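PDB 2GZQ: phosphatidylethanolamine-binding protein from Plasmodium vivax, which probably binds phosphatidylethanolamine or related phosphate-bearing ligands in a small anion-binding pocket. Local coordinates for residues A58-V63 with V127-K132; V170-C175 with Y179-M184. All blocks are in the same frame, centred on the assembly; numbering follows the deposited sequence.

Contact 1 of 2, residues A58-V63 with V127-K132; sequences AGTGSV and VGPSIK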
# COMPACT_ATOMS: atom_id res chain seq x y z
N ALA A 58 0.00 10.34 15.05
CA ALA A 58 0.71 9.75 16.16
C ALA A 58 0.53 8.23 16.14
O ALA A 58 -0.57 7.73 15.89
CB ALA A 58 0.22 10.34 17.47
N GLY A 59 1.61 7.50 16.41
CA GLY A 59 1.55 6.07 16.51
C GLY A 59 1.66 5.33 15.18
O GLY A 59 1.38 4.14 15.13
N THR A 60 2.04 6.02 14.09
CA THR A 60 2.23 5.41 12.77
C THR A 60 3.69 5.33 12.34
O THR A 60 3.99 5.06 11.18
CB THR A 60 1.45 6.17 11.71
OG1 THR A 60 1.94 7.51 11.60
CG2 THR A 60 -0.00 6.18 12.05
N GLY A 61 4.60 5.54 13.28
CA GLY A 61 6.03 5.51 12.99
C GLY A 61 6.61 4.13 12.72
O GLY A 61 7.71 4.03 12.17
N SER A 62 5.90 3.07 13.12
CA SER A 62 6.35 1.71 12.85
C SER A 62 5.41 0.92 11.97
O SER A 62 4.22 1.24 11.87
CB SER A 62 6.57 0.93 14.13
OG SER A 62 7.48 1.59 14.98
N VAL A 63 5.94 -0.12 11.36
CA VAL A 63 5.15 -0.97 10.49
C VAL A 63 3.95 -1.51 11.25
O VAL A 63 4.04 -1.76 12.45
CB VAL A 63 6.05 -2.08 9.92
CG1 VAL A 63 6.42 -3.10 10.96
CG2 VAL A 63 5.42 -2.77 8.74
N VAL A 127 8.56 3.30 6.15
CA VAL A 127 8.77 4.60 6.78
C VAL A 127 7.41 5.22 6.93
O VAL A 127 6.57 5.17 6.01
CB VAL A 127 9.70 5.49 5.95
CG1 VAL A 127 11.07 4.84 5.79
CG2 VAL A 127 9.10 5.81 4.59
N GLY A 128 7.15 5.79 8.09
CA GLY A 128 5.79 6.28 8.38
C GLY A 128 5.40 7.51 7.59
O GLY A 128 6.25 8.16 6.98
N PRO A 129 4.09 7.84 7.59
CA PRO A 129 3.54 8.99 6.87
C PRO A 129 4.30 10.25 7.04
O PRO A 129 4.76 10.59 8.13
CB PRO A 129 2.12 9.10 7.41
CG PRO A 129 1.76 7.70 7.77
CD PRO A 129 3.04 7.09 8.29
N SER A 130 4.38 10.97 5.94
CA SER A 130 5.16 12.18 5.85
C SER A 130 4.20 13.33 5.59
O SER A 130 3.92 13.66 4.44
CB SER A 130 6.15 12.05 4.71
OG SER A 130 6.93 13.23 4.57
N ILE A 131 3.67 13.91 6.66
CA ILE A 131 2.59 14.87 6.51
C ILE A 131 2.87 16.15 7.29
O ILE A 131 2.91 16.14 8.51
CB ILE A 131 1.23 14.27 6.98
CG1 ILE A 131 0.90 12.99 6.20
CG2 ILE A 131 0.11 15.31 6.83
CD1 ILE A 131 -0.35 12.29 6.67
N LYS A 132 3.03 17.26 6.57
CA LYS A 132 3.16 18.57 7.20
C LYS A 132 1.80 19.13 7.58
O LYS A 132 0.79 18.86 6.93
CB LYS A 132 3.88 19.55 6.28
CG LYS A 132 5.29 19.16 5.90
CD LYS A 132 6.08 18.64 7.09
CE LYS A 132 6.63 17.25 6.83
NZ LYS A 132 7.02 16.54 8.09
O HOH W 1 8.95 5.68 10.31
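The backbones of 58-63 and 127-132 approach at two glycines, Gly61 CA and Gly128 CA lying 4.7 Å apart, with neither segment forming regular helix or strand. The contact joins the loop between strands 54-56 and 66-69 to the loop between strands 121-124 and 138-148. No direct hydrogen bond joins them. Gly61 O and Gly128 N are 4.5 Å apart, too far for a direct bond, and a water fills the gap: it donates to Gly61 O at 2.8 Å and accepts from Gly128 N at 2.9 Å, so that a carbonyl of one loop and an amide of the other are served by the same molecule. Beside this bridge, Gly128 CA comes to 3.5 Å from Thr60 O. The angle of 123° at the hydrogen marks this as a bent, weak CA-H...O contact, which Gly128 can make because no side chain stands between the two backbones.

The side-chain part is one pair. Thr60 points toward the other loop and meets the CD-CG side of the Pro129 ring, OG1 lying 3.5 Å from Pro129 CD and 3.8 Å from Pro129 CG, while Thr60 CB is 3.9 Å from Pro129 CD. The two side chains cross obliquely. With chi1 at 63°, OG1 sits between the backbone N and the carbonyl carbon; its hydrogen bond goes to Leu57 O, and its contact with the proline carbons is van der Waals. Thr60 O in turn is bonded to the hydroxyl of Tyr126, directly before segment 127-132 in the same loop, and Met197 of strand 188-198 touches both Thr60 and Pro129.

The chemistry is therefore that of two loops joined by one bridging water, a weak CA-H...O contact and van der Waals packing, with 121 Å² buried, while the hydrogen bonds of Thr60 go to Leu57 and Tyr126.

Contact 2 of 2, residues V170-C175 with Y179-M184; sequences VKFNNC and YNVIQM
Asn180 and Cys175 make the direct polar bond of this contact: Asn180 ND2 donates to Cys175 O at 2.9 Å, nearly straight at 166°. The acceptor lies in the amide plane of Asn180, whereas the donor stands tilted from the carbonyl plane, with a C=O...N angle of 145°. Beside this bond the contact is apolar. Val181 CG2 is shared by two partners, 3.6 Å from Cys175 CB and 3.6 Å from Phe172 CD1, and the Val181 and Phe172 side chains cross at about a right angle. Cys175 SG is 3.7 Å from CE of Met184, present as selenomethionine; both residues have second conformers, so this touch is less certain.

In the next shell, Asn180 CG lies anti to the backbone N (chi1 -171°), which carries the amide toward Cys175, and its OD1 accepts from Gln183 NE2 at 3.0 Å. Both ends of the amide are occupied, which should restrain its rotation. On the other side, Cys175 N donates to Phe172 O at 2.9 Å. Phi and psi are both positive from Lys171 to Asn174, the evidence that this short, weakly bonded helix is left-handed, whereas 179-184 has ordinary right-handed helical angles. The left-handed helix has been proposed to form part of a functional motif in this protein.

The pair lies over the six-stranded sheet. Phe172 packs edge-to-face with Phe82 and touches Ile84 on strand 77-85 and Val100 on strand 99-107, while Ile182, from the right-handed helix, reaches Phe82 and also Ile143 on strand 138-148.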
# COMPACT_ATOMS: atom_id res chain seq x y z
N VAL A 170 9.63 9.23 -3.68
CA VAL A 170 8.79 10.18 -4.38
C VAL A 170 8.47 9.64 -5.77
O VAL A 170 9.35 9.06 -6.44
CB VAL A 170 9.53 11.54 -4.45
CG1 VAL A 170 8.76 12.57 -5.25
CG2 VAL A 170 9.81 12.06 -3.03
N LYS A 171 7.22 9.79 -6.21
CA LYS A 171 6.83 9.28 -7.54
C LYS A 171 7.22 7.80 -7.70
O LYS A 171 7.68 7.35 -8.76
CB LYS A 171 7.40 10.14 -8.67
CG LYS A 171 6.87 11.54 -8.74
CD LYS A 171 7.55 12.34 -9.87
CE LYS A 171 7.23 13.80 -9.84
NZ LYS A 171 8.01 14.47 -10.93
N PHE A 172 7.01 7.04 -6.64
CA PHE A 172 7.14 5.60 -6.62
C PHE A 172 8.44 5.14 -7.29
O PHE A 172 8.44 4.43 -8.29
CB PHE A 172 5.90 4.90 -7.17
CG PHE A 172 5.66 3.54 -6.57
CD1 PHE A 172 6.47 2.47 -6.87
CD2 PHE A 172 4.67 3.35 -5.62
CE1 PHE A 172 6.26 1.22 -6.29
CE2 PHE A 172 4.47 2.10 -5.02
CZ PHE A 172 5.26 1.04 -5.37
N ASN A 173 9.55 5.58 -6.73
CA ASN A 173 10.86 5.21 -7.24
C ASN A 173 11.02 5.53 -8.69
O ASN A 173 11.62 4.79 -9.46
CB ASN A 173 11.21 3.75 -7.00
CG ASN A 173 12.69 3.50 -7.17
OD1 ASN A 173 13.47 4.38 -6.84
ND2 ASN A 173 13.08 2.35 -7.77
N ASN A 174 10.51 6.69 -9.08
CA ASN A 174 10.55 7.17 -10.46
C ASN A 174 9.81 6.24 -11.42
O ASN A 174 10.16 6.18 -12.61
CB ASN A 174 12.01 7.37 -10.94
CG ASN A 174 12.68 8.57 -10.29
OD1 ASN A 174 13.85 8.51 -9.92
ND2 ASN A 174 11.93 9.64 -10.13
N CYS A 175 8.79 5.53 -10.92
CA CYS A 175 7.86 4.81 -11.79
C CYS A 175 6.44 5.40 -11.73
O CYS A 175 5.48 4.82 -12.28
CB CYS A 175 7.81 3.33 -11.44
SG CYS A 175 9.41 2.51 -11.59
N TYR A 179 0.04 1.74 -9.24
CA TYR A 179 -0.72 1.07 -10.28
C TYR A 179 0.19 0.80 -11.49
O TYR A 179 0.15 -0.27 -12.10
CB TYR A 179 -1.92 1.93 -10.67
CG TYR A 179 -2.76 1.27 -11.75
CD1 TYR A 179 -2.57 1.55 -13.09
CD2 TYR A 179 -3.70 0.29 -11.42
CE1 TYR A 179 -3.29 0.91 -14.06
CE2 TYR A 179 -4.43 -0.34 -12.39
CZ TYR A 179 -4.21 -0.03 -13.71
OH TYR A 179 -4.94 -0.62 -14.71
N ASN A 180 1.00 1.80 -11.85
CA ASN A 180 1.90 1.60 -13.00
C ASN A 180 2.85 0.42 -12.77
O ASN A 180 3.04 -0.42 -13.65
CB ASN A 180 2.65 2.88 -13.31
CG ASN A 180 3.41 2.79 -14.61
OD1 ASN A 180 2.89 2.30 -15.61
ND2 ASN A 180 4.64 3.31 -14.64
N VAL A 181 3.45 0.37 -11.59
CA VAL A 181 4.33 -0.75 -11.26
C VAL A 181 3.63 -2.09 -11.31
O VAL A 181 4.15 -3.04 -11.88
CB VAL A 181 4.99 -0.53 -9.90
CG1 VAL A 181 5.74 -1.77 -9.45
CG2 VAL A 181 5.94 0.67 -9.97
N ILE A 182 2.41 -2.15 -10.80
CA ILE A 182 1.65 -3.36 -10.81
C ILE A 182 1.37 -3.83 -12.23
O ILE A 182 1.61 -4.98 -12.60
CB ILE A 182 0.37 -3.15 -9.99
CG1 ILE A 182 0.72 -3.02 -8.51
CG2 ILE A 182 -0.69 -4.25 -10.26
CD1 ILE A 182 -0.37 -2.40 -7.66
N GLN A 183 0.90 -2.92 -13.07
CA GLN A 183 0.46 -3.34 -14.38
C GLN A 183 1.67 -3.65 -15.25
O GLN A 183 1.64 -4.61 -16.04
CB GLN A 183 -0.54 -2.36 -15.03
CG GLN A 183 0.01 -1.05 -15.34
CD GLN A 183 0.68 -1.02 -16.66
OE1 GLN A 183 0.34 -1.78 -17.55
NE2 GLN A 183 1.67 -0.15 -16.79
N MSE A 184 2.78 -2.92 -15.11
CA MSE A 184 3.93 -3.18 -15.96
C MSE A 184 4.63 -4.49 -15.59
O MSE A 184 5.41 -5.02 -16.39
CB MSE A 184 4.89 -1.98 -15.95
CG MSE A 184 5.77 -1.80 -14.71
SE MSE A 184 6.37 0.12 -14.55
CE MSE A 184 8.04 -0.26 -13.71

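In the fold
Both segments of contact 1 precede those of contact 2 in sequence, and the two contacts do not touch: their centres are 21 Å apart and their nearest atoms about 8 Å. They also differ in setting, contact 1 joining two loops and contact 2 two short helices of opposite hand. The six-stranded sheet connects them, since the 127-132 loop links its strands 121-124 and 138-148, and both helices pack on strands of the same sheet. His101, on strand 99-107, bonds to Val127 within segment 127-132, while Val100 beside it touches Phe172 of contact 2. By analogy with relatives, the 127-132 loop probably lies near the anion-binding pocket.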